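Local structure of Abbfa_003403 (Acinetobacter baumannii, 4ZXH) at residues A[41-46]-A[141-146]; A[113-118]-A[128-133]; A[370-375]-A[387-392]. The protein is a four-domain nonribosomal peptide synthetase that probably activates an amino acid, carries it on phosphopantetheine, condenses it with an upstream group and releases the product. All coordinates share one frame; numbering follows the deposited sequence. Where two conformers were deposited one is given.

Interaction 1 (A[41-46]-A[141-146]); sequences MVVAFD and IAFVIH. With PX4 (1,2-dimyristoyl-sn-glycero-3-phosphocholine), chain C.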
loop_
_atom_site.group_PDB
_atom_site.type_symbol
_atom_site.label_atom_id
_atom_site.label_comp_id
_atom_site.label_asym_id
_atom_site.label_seq_id
_atom_site.Cartn_x
_atom_site.Cartn_y
_atom_site.Cartn_z
ATOM N N MET A 41 12.462 -20.082 -15.451
ATOM C CA MET A 41 13.378 -21.132 -15.026
ATOM C C MET A 41 14.617 -21.173 -15.946
ATOM O O MET A 41 14.520 -21.049 -17.186
ATOM C CB MET A 41 12.700 -22.489 -15.025
ATOM C CG MET A 41 11.257 -22.491 -14.585
ATOM S SD MET A 41 10.593 -24.136 -14.418
ATOM C CE MET A 41 11.650 -24.741 -13.119
ATOM N N VAL A 42 15.779 -21.343 -15.332
ATOM C CA VAL A 42 17.032 -21.308 -16.060
ATOM C C VAL A 42 17.968 -22.384 -15.572
ATOM O O VAL A 42 18.321 -22.413 -14.390
ATOM C CB VAL A 42 17.778 -19.948 -15.903
ATOM C CG1 VAL A 42 19.130 -20.004 -16.634
ATOM C CG2 VAL A 42 16.936 -18.801 -16.395
ATOM N N VAL A 43 18.370 -23.261 -16.482
ATOM C CA VAL A 43 19.476 -24.166 -16.230
ATOM C C VAL A 43 20.588 -23.801 -17.228
ATOM O O VAL A 43 20.309 -23.612 -18.423
ATOM C CB VAL A 43 19.042 -25.653 -16.367
ATOM C CG1 VAL A 43 18.343 -25.905 -17.682
ATOM C CG2 VAL A 43 20.224 -26.564 -16.251
ATOM N N ALA A 44 21.830 -23.678 -16.745
ATOM C CA ALA A 44 22.947 -23.232 -17.594
ATOM C C ALA A 44 24.211 -24.085 -17.449
ATOM O O ALA A 44 24.484 -24.666 -16.384
ATOM C CB ALA A 44 23.286 -21.779 -17.292
ATOM N N PHE A 45 25.009 -24.136 -18.513
ATOM C CA PHE A 45 26.169 -25.011 -18.504
ATOM C C PHE A 45 27.362 -24.400 -19.189
ATOM O O PHE A 45 27.238 -23.641 -20.146
ATOM C CB PHE A 45 25.851 -26.358 -19.167
ATOM C CG PHE A 45 24.776 -27.149 -18.469
ATOM C CD1 PHE A 45 25.028 -27.770 -17.253
ATOM C CD2 PHE A 45 23.520 -27.282 -19.032
ATOM C CE1 PHE A 45 24.046 -28.507 -16.601
ATOM C CE2 PHE A 45 22.530 -28.023 -18.390
ATOM C CZ PHE A 45 22.801 -28.641 -17.172
ATOM N N ASP A 46 28.528 -24.726 -18.652
ATOM C CA ASP A 46 29.774 -24.514 -19.345
ATOM C C ASP A 46 29.857 -25.672 -20.334
ATOM O O ASP A 46 29.669 -26.818 -19.934
ATOM C CB ASP A 46 30.936 -24.498 -18.350
ATOM C CG ASP A 46 32.224 -24.009 -18.960
ATOM O OD1 ASP A 46 32.534 -24.423 -20.094
ATOM O OD2 ASP A 46 32.903 -23.178 -18.319
ATOM N N ILE A 141 25.948 -22.017 -22.281
ATOM C CA ILE A 141 24.649 -22.261 -22.883
ATOM C C ILE A 141 23.621 -22.185 -21.788
ATOM O O ILE A 141 23.712 -22.934 -20.819
ATOM C CB ILE A 141 24.571 -23.641 -23.555
ATOM C CG1 ILE A 141 25.764 -23.858 -24.466
ATOM C CG2 ILE A 141 23.311 -23.765 -24.384
ATOM C CD1 ILE A 141 25.779 -22.948 -25.677
ATOM N N ALA A 142 22.643 -21.297 -21.929
ATOM C CA ALA A 142 21.610 -21.159 -20.903
ATOM C C ALA A 142 20.238 -21.407 -21.498
ATOM O O ALA A 142 19.839 -20.762 -22.475
ATOM C CB ALA A 142 21.667 -19.781 -20.250
ATOM N N PHE A 143 19.528 -22.359 -20.903
ATOM C CA PHE A 143 18.185 -22.710 -21.313
ATOM C C PHE A 143 17.201 -22.000 -20.398
ATOM O O PHE A 143 17.294 -22.138 -19.181
ATOM C CB PHE A 143 17.973 -24.219 -21.238
ATOM C CG PHE A 143 18.915 -25.005 -22.086
ATOM C CD1 PHE A 143 18.546 -25.420 -23.353
ATOM C CD2 PHE A 143 20.182 -25.332 -21.620
ATOM C CE1 PHE A 143 19.411 -26.149 -24.140
ATOM C CE2 PHE A 143 21.049 -26.053 -22.409
ATOM C CZ PHE A 143 20.657 -26.454 -23.674
ATOM N N VAL A 144 16.272 -21.246 -20.986
ATOM C CA VAL A 144 15.248 -20.514 -20.238
ATOM C C VAL A 144 13.857 -21.036 -20.576
ATOM O O VAL A 144 13.446 -20.995 -21.741
ATOM C CB VAL A 144 15.258 -19.025 -20.557
ATOM C CG1 VAL A 144 14.482 -18.281 -19.513
ATOM C CG2 VAL A 144 16.657 -18.506 -20.612
ATOM N N ILE A 145 13.128 -21.517 -19.576
ATOM C CA ILE A 145 11.771 -21.995 -19.814
ATOM C C ILE A 145 10.821 -21.323 -18.843
ATOM O O ILE A 145 11.045 -21.347 -17.631
ATOM C CB ILE A 145 11.630 -23.533 -19.638
ATOM C CG1 ILE A 145 12.521 -24.292 -20.591
ATOM C CG2 ILE A 145 10.239 -23.948 -19.938
ATOM C CD1 ILE A 145 13.818 -24.766 -19.991
ATOM N N HIS A 146 9.747 -20.743 -19.353
ATOM C CA HIS A 146 8.785 -20.115 -18.464
ATOM C C HIS A 146 8.010 -21.164 -17.671
ATOM O O HIS A 146 7.572 -22.188 -18.220
ATOM C CB HIS A 146 7.835 -19.231 -19.247
ATOM C CG HIS A 146 7.054 -18.297 -18.385
ATOM N ND1 HIS A 146 5.966 -18.707 -17.648
ATOM C CD2 HIS A 146 7.212 -16.978 -18.126
ATOM C CE1 HIS A 146 5.475 -17.674 -16.987
ATOM N NE2 HIS A 146 6.217 -16.614 -17.254
HETATM O O1 PX4 C . 27.947 -21.647 -35.531
HETATM O O2 PX4 C . 30.200 -21.603 -34.220
HETATM P P1 PX4 C . 29.034 -22.383 -34.777
HETATM O O3 PX4 C . 29.607 -23.610 -35.660
HETATM C C1 PX4 C . 29.672 -23.618 -37.087
HETATM C C2 PX4 C . 30.510 -24.823 -37.525
HETATM N N1 PX4 C . 30.460 -25.072 -38.983
HETATM C C3 PX4 C . 30.450 -23.804 -39.733
HETATM C C4 PX4 C . 31.643 -25.856 -39.377
HETATM C C5 PX4 C . 29.259 -25.854 -39.315
HETATM O O4 PX4 C . 28.359 -23.226 -33.573
HETATM C C6 PX4 C . 28.755 -23.128 -32.201
HETATM C C7 PX4 C . 27.539 -23.429 -31.330
HETATM C C8 PX4 C . 26.342 -22.926 -32.132
HETATM O O5 PX4 C . 25.128 -23.151 -31.420
HETATM C C9 PX4 C . 23.885 -23.464 -32.115
HETATM O O6 PX4 C . 23.892 -23.702 -33.310
HETATM C C10 PX4 C . 22.592 -23.503 -31.342
HETATM C C11 PX4 C . 22.154 -24.937 -31.081
HETATM C C12 PX4 C . 22.006 -25.157 -29.583
HETATM C C13 PX4 C . 20.825 -26.082 -29.323
HETATM C C14 PX4 C . 21.267 -27.291 -28.514
HETATM C C15 PX4 C . 20.196 -28.362 -28.622
HETATM C C16 PX4 C . 19.693 -28.731 -27.241
HETATM C C17 PX4 C . 18.453 -29.598 -27.343
HETATM C C18 PX4 C . 17.197 -28.727 -27.368
HETATM C C19 PX4 C . 16.456 -28.757 -26.042
HETATM C C20 PX4 C . 15.564 -27.527 -25.916
HETATM C C21 PX4 C . 14.723 -27.593 -24.641
HETATM C C22 PX4 C . 14.373 -26.218 -24.094
HETATM O O7 PX4 C . 27.414 -24.838 -31.078
HETATM C C23 PX4 C . 27.166 -25.153 -29.665
HETATM O O8 PX4 C . 27.565 -24.356 -28.838
HETATM C C24 PX4 C . 26.413 -26.421 -29.249
HETATM C C25 PX4 C . 26.252 -26.642 -27.735
HETATM C C26 PX4 C . 25.331 -27.830 -27.397
HETATM C C27 PX4 C . 25.077 -27.999 -25.886
HETATM C C28 PX4 C . 24.206 -29.206 -25.523
HETATM C C29 PX4 C . 23.957 -29.362 -24.012
HETATM C C30 PX4 C . 23.135 -30.610 -23.655
HETATM C C31 PX4 C . 22.234 -30.499 -22.401
HETATM C C32 PX4 C . 20.943 -29.725 -22.712
HETATM C C33 PX4 C . 19.758 -29.948 -21.761
HETATM C C34 PX4 C . 18.738 -28.809 -21.856
HETATM C C35 PX4 C . 17.279 -29.183 -21.583
HETATM C C36 PX4 C . 16.701 -28.405 -20.411
#

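Interaction 2 (A[113-118]-A[128-133]); sequences QDTKQP and RIHCYE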
loop_
_atom_site.group_PDB
_atom_site.type_symbol
_atom_site.label_atom_id
_atom_site.label_comp_id
_atom_site.label_asym_id
_atom_site.label_seq_id
_atom_site.Cartn_x
_atom_site.Cartn_y
_atom_site.Cartn_z
ATOM N N GLN A 113 21.108 -11.068 -16.879
ATOM C CA GLN A 113 20.231 -10.074 -17.491
ATOM C C GLN A 113 19.577 -10.602 -18.776
ATOM O O GLN A 113 18.397 -10.353 -18.994
ATOM C CB GLN A 113 20.983 -8.767 -17.749
ATOM C CG GLN A 113 20.205 -7.498 -17.351
ATOM C CD GLN A 113 19.872 -7.396 -15.845
ATOM O OE1 GLN A 113 20.214 -8.272 -15.035
ATOM N NE2 GLN A 113 19.200 -6.306 -15.475
ATOM N N ASP A 114 20.298 -11.366 -19.591
ATOM C CA ASP A 114 19.706 -11.925 -20.810
ATOM C C ASP A 114 18.545 -12.884 -20.546
ATOM O O ASP A 114 17.507 -12.806 -21.201
ATOM C CB ASP A 114 20.765 -12.645 -21.637
ATOM C CG ASP A 114 21.586 -11.699 -22.482
ATOM O OD1 ASP A 114 21.426 -10.473 -22.309
ATOM O OD2 ASP A 114 22.373 -12.192 -23.331
ATOM N N THR A 115 18.724 -13.791 -19.588
ATOM C CA THR A 115 17.703 -14.790 -19.282
ATOM C C THR A 115 16.484 -14.206 -18.563
ATOM O O THR A 115 15.453 -14.852 -18.503
ATOM C CB THR A 115 18.276 -15.948 -18.414
ATOM O OG1 THR A 115 18.679 -15.459 -17.130
ATOM C CG2 THR A 115 19.466 -16.625 -19.108
ATOM N N LYS A 116 16.598 -12.997 -18.016
ATOM C CA LYS A 116 15.449 -12.321 -17.395
ATOM C C LYS A 116 14.560 -11.548 -18.378
ATOM O O LYS A 116 13.600 -10.893 -17.965
ATOM C CB LYS A 116 15.922 -11.360 -16.296
ATOM C CG LYS A 116 16.000 -12.031 -14.958
ATOM C CD LYS A 116 16.893 -11.310 -13.965
ATOM C CE LYS A 116 17.249 -12.319 -12.859
ATOM N NZ LYS A 116 18.115 -11.738 -11.791
ATOM N N GLN A 117 14.883 -11.590 -19.665
ATOM C CA GLN A 117 14.025 -10.930 -20.640
ATOM C C GLN A 117 12.705 -11.672 -20.566
ATOM O O GLN A 117 12.676 -12.894 -20.417
ATOM C CB GLN A 117 14.640 -10.942 -22.040
ATOM C CG GLN A 117 15.810 -9.967 -22.184
ATOM C CD GLN A 117 16.893 -10.397 -23.202
ATOM O OE1 GLN A 117 16.879 -11.500 -23.762
ATOM N NE2 GLN A 117 17.855 -9.509 -23.416
ATOM N N PRO A 118 11.609 -10.927 -20.573
ATOM C CA PRO A 118 10.314 -11.509 -20.223
ATOM C C PRO A 118 9.709 -12.246 -21.393
ATOM O O PRO A 118 10.080 -11.937 -22.513
ATOM C CB PRO A 118 9.466 -10.275 -19.851
ATOM C CG PRO A 118 10.030 -9.188 -20.669
ATOM C CD PRO A 118 11.531 -9.474 -20.771
ATOM N N ARG A 128 13.654 -20.286 -24.502
ATOM C CA ARG A 128 14.765 -19.716 -25.271
ATOM C C ARG A 128 16.064 -20.411 -24.924
ATOM O O ARG A 128 16.220 -20.966 -23.832
ATOM C CB ARG A 128 14.946 -18.243 -24.985
ATOM C CG ARG A 128 13.742 -17.390 -25.196
ATOM C CD ARG A 128 14.173 -15.950 -25.144
ATOM N NE ARG A 128 14.780 -15.580 -23.867
ATOM C CZ ARG A 128 14.131 -14.906 -22.918
ATOM N NH1 ARG A 128 12.864 -14.557 -23.115
ATOM N NH2 ARG A 128 14.745 -14.563 -21.791
ATOM N N ILE A 129 17.007 -20.348 -25.852
ATOM C CA ILE A 129 18.359 -20.804 -25.604
ATOM C C ILE A 129 19.311 -19.652 -25.843
ATOM O O ILE A 129 19.291 -19.052 -26.923
ATOM C CB ILE A 129 18.741 -21.974 -26.515
ATOM C CG1 ILE A 129 17.798 -23.147 -26.278
ATOM C CG2 ILE A 129 20.193 -22.364 -26.279
ATOM C CD1 ILE A 129 17.824 -24.164 -27.381
ATOM N N HIS A 130 20.138 -19.336 -24.850
ATOM C CA HIS A 130 21.100 -18.242 -24.979
ATOM C C HIS A 130 22.509 -18.814 -25.041
ATOM O O HIS A 130 22.930 -19.472 -24.099
ATOM C CB HIS A 130 20.991 -17.274 -23.798
ATOM C CG HIS A 130 19.724 -16.475 -23.756
ATOM N ND1 HIS A 130 19.619 -15.216 -24.309
ATOM C CD2 HIS A 130 18.524 -16.731 -23.181
ATOM C CE1 HIS A 130 18.401 -14.744 -24.100
ATOM N NE2 HIS A 130 17.715 -15.642 -23.419
ATOM N N CYS A 131 23.238 -18.568 -26.127
ATOM C CA CYS A 131 24.596 -19.111 -26.272
ATOM C C CYS A 131 25.681 -18.046 -26.280
ATOM O O CYS A 131 25.497 -16.967 -26.823
ATOM C CB CYS A 131 24.723 -19.927 -27.554
ATOM S SG CYS A 131 23.431 -21.123 -27.754
ATOM N N TYR A 132 26.827 -18.373 -25.696
ATOM C CA TYR A 132 27.933 -17.447 -25.613
ATOM C C TYR A 132 29.232 -18.159 -25.902
ATOM O O TYR A 132 29.545 -19.165 -25.270
ATOM C CB TYR A 132 27.997 -16.822 -24.235
ATOM C CG TYR A 132 26.700 -16.219 -23.774
ATOM C CD1 TYR A 132 26.429 -14.863 -23.952
ATOM C CD2 TYR A 132 25.753 -16.996 -23.137
ATOM C CE1 TYR A 132 25.241 -14.312 -23.516
ATOM C CE2 TYR A 132 24.567 -16.456 -22.695
ATOM C CZ TYR A 132 24.318 -15.126 -22.884
ATOM O OH TYR A 132 23.130 -14.624 -22.445
ATOM N N GLU A 133 29.995 -17.634 -26.851
ATOM C CA GLU A 133 31.319 -18.152 -27.151
ATOM C C GLU A 133 32.346 -17.534 -26.186
ATOM O O GLU A 133 32.443 -16.316 -26.082
ATOM C CB GLU A 133 31.672 -17.859 -28.617
ATOM C CG GLU A 133 33.023 -18.421 -29.095
ATOM C CD GLU A 133 33.261 -18.209 -30.591
ATOM O OE1 GLU A 133 32.497 -17.442 -31.224
ATOM O OE2 GLU A 133 34.222 -18.806 -31.129
#

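Interaction 3 (A[370-375]-A[387-392]); sequences KELLLP and LTLGSF. With K (potassium ion), chain D.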
loop_
_atom_site.group_PDB
_atom_site.type_symbol
_atom_site.label_atom_id
_atom_site.label_comp_id
_atom_site.label_asym_id
_atom_site.label_seq_id
_atom_site.Cartn_x
_atom_site.Cartn_y
_atom_site.Cartn_z
ATOM N N LYS A 370 23.814 -34.103 -10.112
ATOM C CA LYS A 370 23.665 -33.544 -8.769
ATOM C C LYS A 370 24.459 -32.242 -8.603
ATOM O O LYS A 370 23.888 -31.161 -8.449
ATOM C CB LYS A 370 24.097 -34.581 -7.732
ATOM C CG LYS A 370 24.117 -34.109 -6.282
ATOM C CD LYS A 370 24.661 -35.217 -5.353
ATOM C CE LYS A 370 25.043 -34.680 -3.969
ATOM N NZ LYS A 370 26.196 -33.723 -4.014
ATOM N N GLU A 371 25.777 -32.343 -8.680
ATOM C CA GLU A 371 26.628 -31.186 -8.459
ATOM C C GLU A 371 26.472 -30.093 -9.535
ATOM O O GLU A 371 26.648 -28.914 -9.232
ATOM C CB GLU A 371 28.085 -31.646 -8.345
ATOM C CG GLU A 371 28.257 -32.696 -7.260
ATOM C CD GLU A 371 29.708 -33.021 -6.968
ATOM O OE1 GLU A 371 30.587 -32.313 -7.490
ATOM O OE2 GLU A 371 29.977 -33.992 -6.220
ATOM N N LEU A 372 26.119 -30.465 -10.767
ATOM C CA LEU A 372 25.892 -29.468 -11.829
ATOM C C LEU A 372 24.704 -28.556 -11.543
ATOM O O LEU A 372 24.683 -27.408 -11.972
ATOM C CB LEU A 372 25.659 -30.137 -13.182
ATOM C CG LEU A 372 26.851 -30.761 -13.894
ATOM C CD1 LEU A 372 26.396 -31.371 -15.205
ATOM C CD2 LEU A 372 27.915 -29.718 -14.130
ATOM N N LEU A 373 23.713 -29.084 -10.836
ATOM C CA LEU A 373 22.461 -28.381 -10.608
ATOM C C LEU A 373 22.452 -27.588 -9.302
ATOM O O LEU A 373 21.482 -26.897 -9.006
ATOM C CB LEU A 373 21.297 -29.372 -10.611
ATOM C CG LEU A 373 20.972 -30.059 -11.936
ATOM C CD1 LEU A 373 19.724 -30.924 -11.817
ATOM C CD2 LEU A 373 20.789 -29.018 -13.019
ATOM N N LEU A 374 23.525 -27.686 -8.525
ATOM C CA LEU A 374 23.651 -26.895 -7.301
ATOM C C LEU A 374 23.781 -25.393 -7.602
ATOM O O LEU A 374 24.123 -24.989 -8.713
ATOM C CB LEU A 374 24.854 -27.377 -6.483
ATOM C CG LEU A 374 24.709 -28.713 -5.754
ATOM C CD1 LEU A 374 26.000 -29.092 -5.057
ATOM C CD2 LEU A 374 23.596 -28.618 -4.751
ATOM N N PRO A 375 23.495 -24.547 -6.611
ATOM C CA PRO A 375 23.602 -23.119 -6.904
ATOM C C PRO A 375 25.016 -22.617 -6.688
ATOM O O PRO A 375 25.246 -21.409 -6.659
ATOM C CB PRO A 375 22.645 -22.486 -5.899
ATOM C CG PRO A 375 21.861 -23.655 -5.302
ATOM C CD PRO A 375 22.797 -24.789 -5.343
ATOM N N LEU A 387 31.477 -33.746 -26.245
ATOM C CA LEU A 387 31.481 -32.537 -25.423
ATOM C C LEU A 387 31.596 -32.785 -23.934
ATOM O O LEU A 387 31.609 -33.922 -23.473
ATOM C CB LEU A 387 30.225 -31.697 -25.680
ATOM C CG LEU A 387 28.833 -32.337 -25.691
ATOM C CD1 LEU A 387 28.473 -32.880 -24.381
ATOM C CD2 LEU A 387 27.831 -31.238 -26.000
ATOM N N THR A 388 31.633 -31.691 -23.185
ATOM C CA THR A 388 31.812 -31.750 -21.741
ATOM C C THR A 388 30.982 -30.668 -21.078
ATOM O O THR A 388 31.075 -29.502 -21.478
ATOM C CB THR A 388 33.302 -31.575 -21.358
ATOM O OG1 THR A 388 34.071 -32.661 -21.910
ATOM C CG2 THR A 388 33.471 -31.516 -19.855
ATOM N N LEU A 389 30.169 -31.043 -20.086
ATOM C CA LEU A 389 29.343 -30.070 -19.343
ATOM C C LEU A 389 29.969 -29.723 -18.001
ATOM O O LEU A 389 30.406 -30.611 -17.276
ATOM C CB LEU A 389 27.920 -30.591 -19.088
ATOM C CG LEU A 389 26.884 -30.847 -20.187
ATOM C CD1 LEU A 389 25.537 -31.025 -19.538
ATOM C CD2 LEU A 389 26.821 -29.731 -21.199
ATOM N N GLY A 390 30.001 -28.437 -17.665
ATOM C CA GLY A 390 30.502 -27.990 -16.375
ATOM C C GLY A 390 29.485 -27.061 -15.748
ATOM O O GLY A 390 28.504 -26.707 -16.402
ATOM N N SER A 391 29.698 -26.675 -14.490
ATOM C CA SER A 391 28.773 -25.774 -13.800
ATOM C C SER A 391 28.800 -24.397 -14.404
ATOM O O SER A 391 29.816 -23.994 -14.943
ATOM C CB SER A 391 29.105 -25.660 -12.309
ATOM O OG SER A 391 28.846 -26.868 -11.626
ATOM N N PHE A 392 27.672 -23.687 -14.326
ATOM C CA PHE A 392 27.648 -22.242 -14.548
ATOM C C PHE A 392 26.477 -21.626 -13.755
ATOM O O PHE A 392 25.350 -21.570 -14.237
ATOM C CB PHE A 392 27.546 -21.911 -16.038
ATOM C CG PHE A 392 27.745 -20.447 -16.346
ATOM C CD1 PHE A 392 29.002 -19.952 -16.626
ATOM C CD2 PHE A 392 26.667 -19.564 -16.346
ATOM C CE1 PHE A 392 29.184 -18.620 -16.906
ATOM C CE2 PHE A 392 26.837 -18.225 -16.616
ATOM C CZ PHE A 392 28.090 -17.745 -16.891
HETATM K K K D . 26.502 -26.117 -10.006
#

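Interaction 1 (A[41-46]-A[141-146])
The Phe143 ring is the apolar centre of this strand pair, with one face against an acyl chain of the bound phospholipid: PX4 C34 lies 3.4 Å above the ring plane, over its centre. The same chain bends past the ring tip, bringing PX4 C32 to 3.4 Å from Phe143 CZ. Across the pair from Phe143 stands Val43, whose CG1 lies between the backbone N and the carbonyl carbon (chi1 52°) and touches Phe143 CB at 4.0 Å and the chain terminus PX4 C36. Phe45 extends this surface, its CD2 4.4 Å from Phe143 CE2, while Ile141 reaches the lipid near its ester, CD1 3.9 Å from PX4 O8. Helix 152-165 packs on Met41, Phe45 and Ile145 from this side. On the opposite face helix 104-115 packs on Val42, Ala142 and Val144, and Ala44 CB sits next to Ala142 CB; Val42 and Val144 lie alongside each other, CG2 to CG1 4.0 Å. Between the two layers of side chains runs the backbone ladder. Three hydrogen-bonded pairs, Met41-Ile145, Val43-Phe143 and Phe45-Ile141, alternate with two non-hydrogen-bonded ones; Phe143 N to Val43 O, 2.9 Å, and Ile141 N to Phe45 O arrive nearly along the C=O axis, whereas Met41 N to Ile145 O is weak. At the far end both ring nitrogens of His146 are held, by Gln30 OE1 and by Ala148 N. The histidine opens the HHxxxD signature of condensation domains: this antiparallel pair forms the middle of a mixed sheet in the chloramphenicol acetyltransferase-like fold, and strand 138-146 leads into the motif.

Interaction 2 (A[113-118]-A[128-133])
Three side chains of strand 127-135, Arg128, His130 and Tyr132, meet the end of helix 104-115 and the turn after it, closely near the sheet and loosely toward solvent. In the tight part Tyr132 OH donates to Asp114 OD2 at 2.7 Å, meeting it from above the carboxylate plane. Asp114 CB stands off-centre over the His130 ring in a CH-pi contact, 4.2 Å from the centroid. Beside it, Thr115 CG2 approaches His130 CD2, while Thr115 OG1 turns back to Val111 O of its own helix. His130 NE2 accepts from Arg128 NE at 3.0 Å, an arrangement consistent with a neutral ring protonated on ND1. The Arg128 chain bends at chi3 (-60°) to turn its guanidinium end-on to the backbone, and NH1 and NH2 both donate to Gln117 O, at 3.2 and 3.0 Å. That oxygen lies in the guanidinium plane, yet both donors stand above its carbonyl plane; Asn40 ND2 is a further donor to it. Phe119 adds a cation-pi contact to the arginine. The loose side belongs to the Gln117 side chain and to Pro118, both exposed: Gln117 OE1 hangs over the rim of one guanidinium face and lies 3.6 Å from His130 CE1. Strand 94-98, helix 104-115 and strand 127-135 form a beta-alpha-beta unit, and here its helix end and exit turn are fastened to the second, parallel strand of the unit.

Interaction 3 (A[370-375]-A[387-392])
The flat Gly390-Ser391 peptide is met on one face by Leu372, whose CD2 lies 3.5 Å from Gly390 C and equally far from Ser391 N. This is a potassium site of the condensation domain, where a loop between the two sheets of the fold meets strand 387-391. Leu372 CG is anti to its carbonyl carbon (chi1 -73°), which sends the branch across toward the strand; CD1 ends 4.2 Å from Leu389 CB. On that side Phe45 also packs against both leucines, whereas Leu374 and Pro375 rest on strands 403-411 and 414-422 of the second sheet. Residues 370-372 have helical backbone angles and close a turn through Leu373 N to Lys370 O, 3.2 Å. The turn directs successive carbonyls at the cation: Glu371 O and Leu372 O bind it at 2.9 and 3.0 Å. Since no carboxylate atom is among the ligands, the positive charge is probably balanced by the dipoles of backbone carbonyls and one hydroxyl. Ile376 O completes the five protein ligands. The ion thereby bridges loop and strand, with Leu374 O at 2.9 Å and, from the strand, the side-chain oxygen Ser391 OG at 3.0 Å.

Overall arrangement
All three contacts reach one mixed sheet of the condensation domain, in which strands 127-135, 138-146, 40-49 and 387-391 are consecutive neighbours. Interaction 1 is its buried middle, built from backbone bonds and apolar side chains. Interaction 2, centred 8 Å away and nested within the chain loop that interaction 1 closes, joins the next strand to a helix end through polar side chains and is partly open to solvent; a probable backbone hydrogen bond, Ala142 O to His130 N, 2.8 Å, links the two. On the other flank another, Asp46 O to Gly390 N, 2.8 Å, leads to interaction 3, also buried, which combines leucine packing with a potassium ion. Interactions 2 and 3 do not touch, their centres about 18 Å apart.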